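Local coordinates for trwC protein (PDB 1OMH), which acts as a conjugative relaxase, its N-terminal domain recognising and processing the origin-of-transfer DNA of a plasmid, at residues Glu138-His150 / His161-Ser173. Sequence-based numbering, arbitrary orientation.
Sequences ETTGNLVIGKFRH and HTHAVILNMTKRS. With SO4 (sulfate ion), chain D; SO4 (sulfate ion), chain C; nucleotides of chain A.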
ATOM      1  N   GLU B 138      -9.918  -8.829 -22.075  1.00 27.91           N
ATOM      2  CA  GLU B 138      -8.582  -8.678 -22.629  1.00 29.31           C
ATOM      3  C   GLU B 138      -7.562  -8.333 -21.562  1.00 30.14           C
ATOM      4  O   GLU B 138      -7.814  -7.479 -20.710  1.00 29.41           O
ATOM      5  CB  GLU B 138      -8.587  -7.579 -23.693  1.00 33.69           C
ATOM      6  CG  GLU B 138      -7.251  -7.374 -24.408  1.00 43.14           C
ATOM      7  CD  GLU B 138      -7.208  -6.074 -25.199  1.00 47.86           C
ATOM      8  OE1 GLU B 138      -8.238  -5.720 -25.818  1.00 48.81           O
ATOM      9  OE2 GLU B 138      -6.144  -5.413 -25.213  1.00 44.68           O
ATOM     10  N   THR B 139      -6.421  -9.015 -21.601  1.00 30.13           N
ATOM     11  CA  THR B 139      -5.346  -8.738 -20.667  1.00 31.24           C
ATOM     12  C   THR B 139      -4.527  -7.656 -21.369  1.00 34.70           C
ATOM     13  O   THR B 139      -3.820  -7.924 -22.345  1.00 29.16           O
ATOM     14  CB  THR B 139      -4.474  -9.985 -20.418  1.00 33.49           C
ATOM     15  OG1 THR B 139      -5.274 -11.018 -19.830  1.00 33.12           O
ATOM     16  CG2 THR B 139      -3.322  -9.654 -19.472  1.00 32.59           C
ATOM     17  N   THR B 140      -4.666  -6.426 -20.884  1.00 32.50           N
ATOM     18  CA  THR B 140      -3.983  -5.268 -21.450  1.00 28.53           C
ATOM     19  C   THR B 140      -2.528  -5.159 -21.016  1.00 32.02           C
ATOM     20  O   THR B 140      -1.681  -4.674 -21.769  1.00 29.50           O
ATOM     21  CB  THR B 140      -4.707  -3.988 -21.049  1.00 30.17           C
ATOM     22  OG1 THR B 140      -4.743  -3.899 -19.620  1.00 26.16           O
ATOM     23  CG2 THR B 140      -6.133  -4.008 -21.572  1.00 27.37           C
ATOM     24  N   GLY B 141      -2.247  -5.588 -19.790  1.00 31.83           N
ATOM     25  CA  GLY B 141      -0.887  -5.545 -19.291  1.00 29.77           C
ATOM     26  C   GLY B 141      -0.297  -4.162 -19.091  1.00 26.55           C
ATOM     27  O   GLY B 141       0.918  -3.999 -19.132  1.00 26.37           O
ATOM     28  N   ASN B 142      -1.138  -3.155 -18.892  1.00 23.98           N
ATOM     29  CA  ASN B 142      -0.622  -1.811 -18.668  1.00 26.86           C
ATOM     30  C   ASN B 142      -1.442  -1.075 -17.617  1.00 23.64           C
ATOM     31  O   ASN B 142      -2.665  -1.167 -17.585  1.00 23.60           O
ATOM     32  CB  ASN B 142      -0.560  -1.013 -19.990  1.00 26.40           C
ATOM     33  CG  ASN B 142      -1.929  -0.725 -20.586  1.00 31.21           C
ATOM     34  OD1 ASN B 142      -2.581   0.264 -20.239  1.00 29.88           O
ATOM     35  ND2 ASN B 142      -2.371  -1.590 -21.493  1.00 28.78           N
ATOM     36  N   LEU B 143      -0.752  -0.357 -16.741  1.00 23.63           N
ATOM     37  CA  LEU B 143      -1.418   0.388 -15.684  1.00 22.57           C
ATOM     38  C   LEU B 143      -0.804   1.772 -15.520  1.00 20.75           C
ATOM     39  O   LEU B 143       0.313   2.026 -15.974  1.00 20.83           O
ATOM     40  CB  LEU B 143      -1.292  -0.363 -14.349  1.00 20.11           C
ATOM     41  CG  LEU B 143      -2.041  -1.678 -14.153  1.00 18.27           C
ATOM     42  CD1 LEU B 143      -1.645  -2.299 -12.812  1.00 17.79           C
ATOM     43  CD2 LEU B 143      -3.535  -1.422 -14.215  1.00 19.62           C
ATOM     44  N   VAL B 144      -1.561   2.659 -14.886  1.00 22.08           N
ATOM     45  CA  VAL B 144      -1.107   4.013 -14.581  1.00 20.73           C
ATOM     46  C   VAL B 144      -1.134   3.992 -13.059  1.00 21.10           C
ATOM     47  O   VAL B 144      -2.205   3.864 -12.458  1.00 19.73           O
ATOM     48  CB  VAL B 144      -2.091   5.080 -15.128  1.00 21.69           C
ATOM     49  CG1 VAL B 144      -1.620   6.487 -14.756  1.00 22.65           C
ATOM     50  CG2 VAL B 144      -2.190   4.958 -16.643  1.00 18.83           C
ATOM     51  N   ILE B 145       0.038   4.073 -12.433  1.00 21.17           N
ATOM     52  CA  ILE B 145       0.111   4.007 -10.971  1.00 20.62           C
ATOM     53  C   ILE B 145       0.851   5.177 -10.330  1.00 21.31           C
ATOM     54  O   ILE B 145       1.927   5.569 -10.780  1.00 20.67           O
ATOM     55  CB  ILE B 145       0.865   2.740 -10.489  1.00 13.36           C
ATOM     56  CG1 ILE B 145       0.470   1.513 -11.332  1.00 17.66           C
ATOM     57  CG2 ILE B 145       0.597   2.505  -9.002  1.00 16.18           C
ATOM     58  CD1 ILE B 145      -1.016   1.295 -11.451  1.00 31.37           C
ATOM     59  N   GLY B 146       0.267   5.704  -9.261  1.00 22.05           N
ATOM     60  CA  GLY B 146       0.890   6.768  -8.501  1.00 22.22           C
ATOM     61  C   GLY B 146       1.325   6.127  -7.187  1.00 17.54           C
ATOM     62  O   GLY B 146       0.484   5.685  -6.405  1.00 19.77           O
ATOM     63  N   LYS B 147       2.631   6.058  -6.947  1.00 16.39           N
ATOM     64  CA  LYS B 147       3.163   5.446  -5.726  1.00 18.80           C
ATOM     65  C   LYS B 147       3.579   6.499  -4.704  1.00 20.13           C
ATOM     66  O   LYS B 147       4.364   7.400  -5.012  1.00 19.61           O
ATOM     67  CB  LYS B 147       4.374   4.566  -6.054  1.00 18.55           C
ATOM     68  CG  LYS B 147       4.109   3.486  -7.097  1.00 19.44           C
ATOM     69  CD  LYS B 147       5.357   2.638  -7.349  1.00 15.73           C
ATOM     70  CE  LYS B 147       6.470   3.474  -7.960  1.00 18.49           C
ATOM     71  NZ  LYS B 147       7.692   2.670  -8.245  1.00 16.63           N
ATOM     72  N   PHE B 148       3.075   6.370  -3.481  1.00 16.53           N
ATOM     73  CA  PHE B 148       3.401   7.338  -2.439  1.00 16.97           C
ATOM     74  C   PHE B 148       3.926   6.651  -1.183  1.00 18.67           C
ATOM     75  O   PHE B 148       3.186   5.956  -0.492  1.00 17.71           O
ATOM     76  CB  PHE B 148       2.159   8.177  -2.125  1.00 18.62           C
ATOM     77  CG  PHE B 148       1.507   8.762  -3.352  1.00 20.06           C
ATOM     78  CD1 PHE B 148       0.446   8.113  -3.975  1.00 20.06           C
ATOM     79  CD2 PHE B 148       1.972   9.952  -3.898  1.00 23.67           C
ATOM     80  CE1 PHE B 148      -0.146   8.643  -5.122  1.00 23.36           C
ATOM     81  CE2 PHE B 148       1.391  10.489  -5.046  1.00 24.78           C
ATOM     82  CZ  PHE B 148       0.328   9.831  -5.656  1.00 23.32           C
ATOM     83  N   ARG B 149       5.213   6.860  -0.906  1.00 17.59           N
ATOM     84  CA  ARG B 149       5.897   6.279   0.248  1.00 18.83           C
ATOM     85  C   ARG B 149       5.727   7.148   1.494  1.00 20.16           C
ATOM     86  O   ARG B 149       5.955   8.359   1.452  1.00 20.47           O
ATOM     87  CB  ARG B 149       7.391   6.123  -0.074  1.00 17.37           C
ATOM     88  CG  ARG B 149       8.203   5.319   0.944  1.00 19.17           C
ATOM     89  CD  ARG B 149       9.685   5.330   0.571  1.00 23.56           C
ATOM     90  NE  ARG B 149      10.219   6.686   0.596  1.00 32.69           N
ATOM     91  CZ  ARG B 149      11.062   7.179  -0.303  1.00 34.93           C
ATOM     92  NH1 ARG B 149      11.485   8.427  -0.191  1.00 38.18           N
ATOM     93  NH2 ARG B 149      11.478   6.431  -1.315  1.00 32.11           N
ATOM     94  N   HIS B 150       5.325   6.520   2.597  1.00 19.76           N
ATOM     95  CA  HIS B 150       5.126   7.206   3.866  1.00 21.12           C
ATOM     96  C   HIS B 150       5.900   6.495   4.956  1.00 18.93           C
ATOM     97  O   HIS B 150       6.237   5.328   4.808  1.00 15.77           O
ATOM     98  CB  HIS B 150       3.633   7.288   4.190  1.00 16.31           C
ATOM     99  CG  HIS B 150       2.908   8.264   3.321  1.00 27.05           C
ATOM    100  ND1 HIS B 150       3.087   9.628   3.433  1.00 31.73           N
ATOM    101  CD2 HIS B 150       2.103   8.078   2.248  1.00 29.37           C
ATOM    102  CE1 HIS B 150       2.430  10.237   2.462  1.00 33.48           C
ATOM    103  NE2 HIS B 150       1.826   9.320   1.728  1.00 27.86           N
ATOM    104  N   HIS B 161       5.521   2.379   4.649  1.00 13.80           N
ATOM    105  CA  HIS B 161       4.486   1.841   3.786  1.00 17.01           C
ATOM    106  C   HIS B 161       4.283   2.728   2.574  1.00 20.84           C
ATOM    107  O   HIS B 161       4.558   3.934   2.608  1.00 22.84           O
ATOM    108  CB  HIS B 161       3.159   1.685   4.543  1.00 18.24           C
ATOM    109  CG  HIS B 161       2.606   2.966   5.092  1.00 20.68           C
ATOM    110  ND1 HIS B 161       3.193   3.643   6.142  1.00 20.28           N
ATOM    111  CD2 HIS B 161       1.501   3.679   4.762  1.00 18.05           C
ATOM    112  CE1 HIS B 161       2.475   4.711   6.434  1.00 20.64           C
ATOM    113  NE2 HIS B 161       1.440   4.757   5.610  1.00 18.09           N
ATOM    114  N   THR B 162       3.802   2.125   1.495  1.00 17.43           N
ATOM    115  CA  THR B 162       3.565   2.860   0.266  1.00 17.67           C
ATOM    116  C   THR B 162       2.160   2.630  -0.232  1.00 20.50           C
ATOM    117  O   THR B 162       1.680   1.489  -0.267  1.00 16.10           O
ATOM    118  CB  THR B 162       4.532   2.438  -0.861  1.00 19.41           C
ATOM    119  OG1 THR B 162       5.876   2.759  -0.493  1.00 18.20           O
ATOM    120  CG2 THR B 162       4.185   3.169  -2.163  1.00 17.34           C
ATOM    121  N   HIS B 163       1.501   3.724  -0.593  1.00 18.65           N
ATOM    122  CA  HIS B 163       0.157   3.668  -1.139  1.00 20.61           C
ATOM    123  C   HIS B 163       0.327   3.679  -2.648  1.00 19.39           C
ATOM    124  O   HIS B 163       0.652   4.715  -3.220  1.00 19.51           O
ATOM    125  CB  HIS B 163      -0.652   4.902  -0.730  1.00 18.66           C
ATOM    126  CG  HIS B 163      -1.132   4.877   0.686  1.00 22.49           C
ATOM    127  ND1 HIS B 163      -2.156   4.056   1.111  1.00 22.89           N
ATOM    128  CD2 HIS B 163      -0.733   5.575   1.776  1.00 18.91           C
ATOM    129  CE1 HIS B 163      -2.367   4.251   2.399  1.00 27.93           C
ATOM    130  NE2 HIS B 163      -1.515   5.168   2.828  1.00 23.60           N
ATOM    131  N   ALA B 164       0.139   2.524  -3.284  1.00 17.58           N
ATOM    132  CA  ALA B 164       0.250   2.416  -4.732  1.00 20.42           C
ATOM    133  C   ALA B 164      -1.151   2.609  -5.292  1.00 17.36           C
ATOM    134  O   ALA B 164      -1.964   1.682  -5.290  1.00 16.86           O
ATOM    135  CB  ALA B 164       0.790   1.036  -5.127  1.00 17.60           C
ATOM    136  N   VAL B 165      -1.435   3.816  -5.762  1.00 15.98           N
ATOM    137  CA  VAL B 165      -2.748   4.108  -6.301  1.00 18.17           C
ATOM    138  C   VAL B 165      -2.844   3.790  -7.788  1.00 20.45           C
ATOM    139  O   VAL B 165      -2.350   4.541  -8.642  1.00 19.09           O
ATOM    140  CB  VAL B 165      -3.132   5.584  -6.068  1.00 19.47           C
ATOM    141  CG1 VAL B 165      -4.544   5.842  -6.584  1.00 17.92           C
ATOM    142  CG2 VAL B 165      -3.042   5.913  -4.573  1.00 17.00           C
ATOM    143  N   ILE B 166      -3.473   2.659  -8.088  1.00 17.79           N
ATOM    144  CA  ILE B 166      -3.663   2.243  -9.467  1.00 17.93           C
ATOM    145  C   ILE B 166      -4.913   2.964  -9.959  1.00 17.46           C
ATOM    146  O   ILE B 166      -6.020   2.705  -9.487  1.00 20.33           O
ATOM    147  CB  ILE B 166      -3.899   0.720  -9.590  1.00 17.17           C
ATOM    148  CG1 ILE B 166      -2.662  -0.064  -9.137  1.00 18.91           C
ATOM    149  CG2 ILE B 166      -4.201   0.363 -11.038  1.00 17.95           C
ATOM    150  CD1 ILE B 166      -2.364   0.013  -7.666  1.00 31.37           C
ATOM    151  N   LEU B 167      -4.744   3.873 -10.908  1.00 20.81           N
ATOM    152  CA  LEU B 167      -5.895   4.601 -11.413  1.00 21.90           C
ATOM    153  C   LEU B 167      -6.803   3.666 -12.205  1.00 24.71           C
ATOM    154  O   LEU B 167      -6.342   2.683 -12.795  1.00 21.87           O
ATOM    155  CB  LEU B 167      -5.423   5.787 -12.252  1.00 23.12           C
ATOM    156  CG  LEU B 167      -4.722   6.789 -11.324  1.00 28.48           C
ATOM    157  CD1 LEU B 167      -3.296   7.005 -11.770  1.00 24.50           C
ATOM    158  CD2 LEU B 167      -5.498   8.087 -11.276  1.00 24.66           C
ATOM    159  N   ASN B 168      -8.099   3.968 -12.187  1.00 25.91           N
ATOM    160  CA  ASN B 168      -9.103   3.160 -12.872  1.00 25.93           C
ATOM    161  C   ASN B 168      -9.051   3.373 -14.383  1.00 23.77           C
ATOM    162  O   ASN B 168      -9.984   3.914 -14.976  1.00 25.14           O
ATOM    163  CB  ASN B 168     -10.489   3.525 -12.331  1.00 23.43           C
ATOM    164  CG  ASN B 168     -11.568   2.543 -12.746  1.00 25.49           C
ATOM    165  OD1 ASN B 168     -12.746   2.737 -12.430  1.00 28.04           O
ATOM    166  ND2 ASN B 168     -11.177   1.485 -13.448  1.00 20.84           N
HETATM  167  N   MSE B 169      -7.967   2.932 -15.009  1.00 22.19           N
HETATM  168  CA  MSE B 169      -7.816   3.110 -16.446  1.00 26.90           C
HETATM  169  C   MSE B 169      -6.766   2.197 -17.042  1.00 25.93           C
HETATM  170  O   MSE B 169      -5.781   1.852 -16.394  1.00 25.10           O
HETATM  171  CB  MSE B 169      -7.427   4.559 -16.751  1.00 26.84           C
HETATM  172  CG  MSE B 169      -6.071   4.938 -16.181  1.00 25.02           C
HETATM  173 SE   MSE B 169      -5.675   6.814 -16.462  1.00 33.55          SE
HETATM  174  CE  MSE B 169      -7.167   7.490 -15.590  1.00  6.64           C
ATOM    175  N   THR B 170      -6.975   1.825 -18.298  1.00 25.59           N
ATOM    176  CA  THR B 170      -6.041   0.967 -19.004  1.00 21.65           C
ATOM    177  C   THR B 170      -6.335   1.085 -20.500  1.00 21.33           C
ATOM    178  O   THR B 170      -7.481   1.259 -20.898  1.00 24.04           O
ATOM    179  CB  THR B 170      -6.168  -0.500 -18.519  1.00 19.10           C
ATOM    180  OG1 THR B 170      -5.170  -1.306 -19.150  1.00 24.47           O
ATOM    181  CG2 THR B 170      -7.554  -1.057 -18.817  1.00 19.43           C
ATOM    182  N   LYS B 171      -5.293   1.024 -21.321  1.00 26.48           N
ATOM    183  CA  LYS B 171      -5.453   1.143 -22.773  1.00 33.75           C
ATOM    184  C   LYS B 171      -5.514  -0.220 -23.449  1.00 29.11           C
ATOM    185  O   LYS B 171      -4.615  -1.037 -23.288  1.00 33.12           O
ATOM    186  CB  LYS B 171      -4.295   1.944 -23.384  1.00 36.70           C
ATOM    187  CG  LYS B 171      -4.427   2.141 -24.894  1.00 39.06           C
ATOM    188  CD  LYS B 171      -3.079   2.032 -25.601  1.00 43.35           C
ATOM    189  CE  LYS B 171      -2.280   3.321 -25.530  1.00 40.66           C
ATOM    190  NZ  LYS B 171      -2.831   4.356 -26.449  1.00 40.23           N
ATOM    191  N   ARG B 172      -6.569  -0.450 -24.222  1.00 37.87           N
ATOM    192  CA  ARG B 172      -6.741  -1.721 -24.914  1.00 37.86           C
ATOM    193  C   ARG B 172      -5.889  -1.851 -26.167  1.00 41.80           C
ATOM    194  O   ARG B 172      -5.296  -0.881 -26.640  1.00 43.25           O
ATOM    195  CB  ARG B 172      -8.208  -1.931 -25.280  1.00 38.48           C
ATOM    196  CG  ARG B 172      -9.137  -1.877 -24.093  1.00 35.21           C
ATOM    197  CD  ARG B 172     -10.527  -2.331 -24.465  1.00 38.67           C
ATOM    198  NE  ARG B 172     -11.024  -1.634 -25.645  1.00 36.68           N
ATOM    199  CZ  ARG B 172     -12.309  -1.532 -25.956  1.00 39.45           C
ATOM    200  NH1 ARG B 172     -12.680  -0.882 -27.051  1.00 44.04           N
ATOM    201  NH2 ARG B 172     -13.222  -2.066 -25.158  1.00 35.90           N
ATOM    202  N   SER B 173      -5.846  -3.068 -26.699  1.00 42.16           N
ATOM    203  CA  SER B 173      -5.076  -3.387 -27.895  1.00 43.70           C
ATOM    204  C   SER B 173      -5.455  -2.490 -29.072  1.00 41.51           C
ATOM    205  O   SER B 173      -4.618  -2.170 -29.914  1.00 43.11           O
ATOM    206  CB  SER B 173      -5.309  -4.852 -28.272  1.00 45.34           C
ATOM    207  OG  SER B 173      -4.109  -5.468 -28.705  1.00 49.28           O
TER
HETATM  208  S   SO4 D 302       4.317  10.235   6.914  1.00 35.11           S
HETATM  209  O1  SO4 D 302       3.490  10.983   5.948  1.00 31.98           O
HETATM  210  O2  SO4 D 302       4.608  11.091   8.079  1.00 40.00           O
HETATM  211  O3  SO4 D 302       5.587   9.837   6.283  1.00 31.00           O
HETATM  212  O4  SO4 D 302       3.587   9.029   7.341  1.00 26.62           O
HETATM  213  S   SO4 C 301      -1.773   6.628   6.373  1.00 48.01           S
HETATM  214  O1  SO4 C 301      -1.149   7.838   5.804  1.00 56.88           O
HETATM  215  O2  SO4 C 301      -1.244   6.377   7.729  1.00 49.84           O
HETATM  216  O3  SO4 C 301      -1.466   5.471   5.511  1.00 44.03           O
HETATM  217  O4  SO4 C 301      -3.234   6.826   6.444  1.00 50.01           O
ATOM    218  P    DG A  13     -16.724  -1.280 -25.517  1.00 37.24           P
ATOM    219  OP1  DG A  13     -15.363  -0.682 -25.571  1.00 32.35           O
ATOM    220  OP2  DG A  13     -16.875  -2.731 -25.242  1.00 37.91           O
ATOM    221  O5'  DG A  13     -17.556  -0.457 -24.436  1.00 27.51           O
ATOM    222  C5'  DG A  13     -17.227   0.907 -24.134  1.00 34.11           C
ATOM    223  C4'  DG A  13     -17.767   1.294 -22.775  1.00 29.60           C
ATOM    224  O4'  DG A  13     -19.183   1.049 -22.763  1.00 33.66           O
ATOM    225  C3'  DG A  13     -17.201   0.503 -21.594  1.00 30.56           C
ATOM    226  O3'  DG A  13     -16.341   1.404 -20.881  1.00 34.22           O
ATOM    227  C2'  DG A  13     -18.373   0.403 -20.631  1.00 31.04           C
ATOM    228  C1'  DG A  13     -19.600   0.619 -21.482  1.00 32.69           C
ATOM    229  N9   DG A  13     -20.556  -0.471 -21.644  1.00 30.95           N
ATOM    230  C8   DG A  13     -20.582  -1.469 -22.590  1.00 25.37           C
ATOM    231  N7   DG A  13     -21.678  -2.182 -22.544  1.00 27.93           N
ATOM    232  C5   DG A  13     -22.389  -1.644 -21.482  1.00 24.22           C
ATOM    233  C6   DG A  13     -23.664  -1.979 -20.953  1.00 28.40           C
ATOM    234  O6   DG A  13     -24.465  -2.853 -21.340  1.00 35.23           O
ATOM    235  N1   DG A  13     -23.988  -1.170 -19.866  1.00 28.96           N
ATOM    236  C2   DG A  13     -23.187  -0.166 -19.360  1.00 31.94           C
ATOM    237  N2   DG A  13     -23.641   0.515 -18.307  1.00 28.51           N
ATOM    238  N3   DG A  13     -22.016   0.151 -19.852  1.00 26.27           N
ATOM    239  C4   DG A  13     -21.684  -0.615 -20.899  1.00 26.27           C
TER
HETATM  240  O   HOH W   1      -4.198   1.928 -14.191  1.00 20.53           O
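With CG of His161 wedged between its backbone N and carbonyl carbon (chi1 60°) and CG of His150 turned beside its own backbone N (chi1 -72°), the two side chains meet on one face of an antiparallel hairpin: CB of His150 lies over the His161 ring, a CH-pi contact 3.9 Å from CB to the ring centroid. His163 comes in beside them, its CD2 rim to rim with CD2 of His150. Strands 145-150 and 161-167 are in register from Ile145-Ile166 to His150-His161, the last a hydrogen-bonded pair with His150 N to His161 O at 2.7 Å. Toward the other end, Val144 CG1 presses on Leu167 CD1 at 3.5 Å while its CG2 touches CG of selenomethionine Met169. Beyond the strands Asn142 grips the backbone of Lys171 twice, accepting from Lys171 N at OD1 (3.0 Å) and donating from ND2 to Lys171 O (2.9 Å), both bonds in the plane of the carbonyl they use. The hydroxyls of Thr140 and Thr170 meet tip to tip, OG1 to OG1 2.7 Å. Replacing Asn142 by alanine removes both amide bonds, and the Lys171 backbone is likely to be held less firmly there. Next along, Arg172 NH2 bonds to OP1 of DG13 of chain A at 2.6 Å, tying this end of the contact to the DNA. At the far end, His161 NE2 and His163 NE2 both donate to O3 of one sulfate, the latter at 2.7 Å, and His150 ND1 donates to a second; behind them His161 ND1 is hydrogen-bonded to Gln159 O, His163 ND1 to Asp85 and His150 NE2 to Tyr18 O. These three histidines bind zinc or copper in other structures of this protein; here, without metal, all three meet sulfate, probably from the crystallisation liquor, and two NE2 atoms converge on one anion.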